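Local coordinates for diaphanous protein (Entamoeba histolytica, PDB 4DVG), which probably binds Rho-family GTPases through its GTPase-binding and FH3 regions, as do related diaphanous formins, which assemble actin filaments, at residues D146-L151 with L179-L184. Numbering follows the deposited sequence.
Sequences DATVAL and LLEITL
The carboxylate of Glu181 meets Thr148 along the side that carries its two oxygens, and no atom of 146-151 lies over either of its faces. Thr148 OG1 donates to the syn lone pair of Glu181 OE2 at 2.7 Å. Thr148 OG1 is 3.3 Å from Glu181 OE1, so the hydroxyl is biased toward one oxygen rather than placed evenly between both. Leu151 CD2 lies 3.8 Å from Glu181 OE2, near the carboxylate plane, on the side away from OE1. Thr148 turns its hydroxyl beside its own backbone N (chi1 -65°), which leaves Thr148 CG2 also facing Glu181 OE2, at 3.6 Å. Glu181 CG stands anti to the backbone N, and the chain then bends at chi2 (49°) to bring the carboxylate across. The axes of segments 146-151 and 179-184 approach to 10.7 Å at 77°, as can happen between non-consecutive helices of the armadillo-like, all-helical superhelix of formin GTPase-binding domains; hydroxyl and carboxylate reach across that spacing. Phe142 and Leu161 also touch the buried Glu181. Such burial might raise its pKa, while the bond from Thr148 OG1 would favour the charged form. Leu184, one turn after Glu181, lays CD2 against Thr148 OG1 (3.4 Å).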
loop_
_atom_site.group_PDB
_atom_site.type_symbol
_atom_site.label_atom_id
_atom_site.label_comp_id
_atom_site.label_asym_id
_atom_site.label_seq_id
_atom_site.Cartn_x
_atom_site.Cartn_y
_atom_site.Cartn_z
ATOM N N ASP B 146 10.662 3.798 -11.857
ATOM C CA ASP B 146 10.620 3.392 -13.262
ATOM C C ASP B 146 9.202 3.462 -13.837
ATOM O O ASP B 146 9.020 3.524 -15.059
ATOM C CB ASP B 146 11.147 1.970 -13.461
ATOM C CG ASP B 146 12.636 1.869 -13.310
ATOM O OD1 ASP B 146 13.272 2.853 -12.860
ATOM O OD2 ASP B 146 13.166 0.785 -13.645
ATOM N N ALA B 147 8.204 3.425 -12.963
ATOM C CA ALA B 147 6.820 3.389 -13.431
ATOM C C ALA B 147 6.360 4.780 -13.845
ATOM O O ALA B 147 5.621 4.953 -14.811
ATOM C CB ALA B 147 5.902 2.819 -12.364
ATOM N N THR B 148 6.807 5.766 -13.088
ATOM C CA THR B 148 6.532 7.160 -13.375
ATOM C C THR B 148 7.265 7.593 -14.660
ATOM O O THR B 148 6.724 8.342 -15.479
ATOM C CB THR B 148 6.936 8.024 -12.173
ATOM O OG1 THR B 148 6.104 7.681 -11.052
ATOM C CG2 THR B 148 6.815 9.492 -12.474
ATOM N N VAL B 149 8.483 7.087 -14.839
ATOM C CA VAL B 149 9.232 7.289 -16.075
ATOM C C VAL B 149 8.477 6.709 -17.267
ATOM O O VAL B 149 8.439 7.304 -18.341
ATOM C CB VAL B 149 10.681 6.690 -16.003
ATOM C CG1 VAL B 149 11.384 6.810 -17.365
ATOM C CG2 VAL B 149 11.496 7.354 -14.905
ATOM N N ALA B 150 7.858 5.559 -17.066
ATOM C CA ALA B 150 7.159 4.877 -18.140
ATOM C C ALA B 150 5.900 5.642 -18.495
ATOM O O ALA B 150 5.565 5.755 -19.675
ATOM C CB ALA B 150 6.826 3.453 -17.739
ATOM N N LEU B 151 5.218 6.153 -17.466
ATOM C CA LEU B 151 3.963 6.903 -17.598
ATOM C C LEU B 151 4.103 8.145 -18.496
ATOM O O LEU B 151 3.243 8.424 -19.344
ATOM C CB LEU B 151 3.439 7.334 -16.216
ATOM C CG LEU B 151 2.220 8.269 -16.262
ATOM C CD1 LEU B 151 0.986 7.554 -16.760
ATOM C CD2 LEU B 151 1.926 8.901 -14.924
ATOM N N LEU B 179 -3.472 11.742 -7.307
ATOM C CA LEU B 179 -2.894 13.070 -7.221
ATOM C C LEU B 179 -1.404 12.964 -6.907
ATOM O O LEU B 179 -0.572 13.621 -7.541
ATOM C CB LEU B 179 -3.606 13.910 -6.171
ATOM C CG LEU B 179 -3.051 15.321 -5.965
ATOM C CD1 LEU B 179 -3.652 16.302 -6.954
ATOM C CD2 LEU B 179 -3.298 15.781 -4.544
ATOM N N LEU B 180 -1.079 12.114 -5.933
ATOM C CA LEU B 180 0.293 11.895 -5.533
ATOM C C LEU B 180 1.136 11.422 -6.711
ATOM O O LEU B 180 2.314 11.799 -6.842
ATOM C CB LEU B 180 0.370 10.887 -4.404
ATOM C CG LEU B 180 -0.081 11.360 -3.026
ATOM C CD1 LEU B 180 0.021 10.182 -2.051
ATOM C CD2 LEU B 180 0.753 12.558 -2.525
ATOM N N GLU B 181 0.533 10.606 -7.571
ATOM C CA GLU B 181 1.231 10.163 -8.764
ATOM C C GLU B 181 1.403 11.300 -9.805
ATOM O O GLU B 181 2.497 11.491 -10.334
ATOM C CB GLU B 181 0.611 8.887 -9.346
ATOM C CG GLU B 181 1.303 8.374 -10.623
ATOM C CD GLU B 181 2.817 8.287 -10.511
ATOM O OE1 GLU B 181 3.339 8.167 -9.390
ATOM O OE2 GLU B 181 3.491 8.336 -11.553
ATOM N N ILE B 182 0.346 12.075 -10.057
ATOM C CA ILE B 182 0.471 13.279 -10.881
ATOM C C ILE B 182 1.572 14.222 -10.343
ATOM O O ILE B 182 2.335 14.789 -11.118
ATOM C CB ILE B 182 -0.832 14.091 -10.915
ATOM C CG1 ILE B 182 -2.056 13.205 -11.171
ATOM C CG2 ILE B 182 -0.724 15.243 -11.859
ATOM C CD1 ILE B 182 -2.260 12.807 -12.557
ATOM N N THR B 183 1.644 14.402 -9.026
ATOM C CA THR B 183 2.543 15.417 -8.471
ATOM C C THR B 183 3.976 14.983 -8.652
ATOM O O THR B 183 4.825 15.772 -9.041
ATOM C CB THR B 183 2.302 15.686 -6.971
ATOM O OG1 THR B 183 2.470 14.465 -6.238
ATOM C CG2 THR B 183 0.919 16.182 -6.761
ATOM N N LEU B 184 4.231 13.717 -8.349
ATOM C CA LEU B 184 5.514 13.089 -8.617
ATOM C C LEU B 184 5.903 13.290 -10.086
ATOM O O LEU B 184 7.051 13.642 -10.391
ATOM C CB LEU B 184 5.439 11.602 -8.295
ATOM C CG LEU B 184 6.778 10.889 -8.250
ATOM C CD1 LEU B 184 7.563 11.417 -7.069
ATOM C CD2 LEU B 184 6.572 9.380 -8.151
#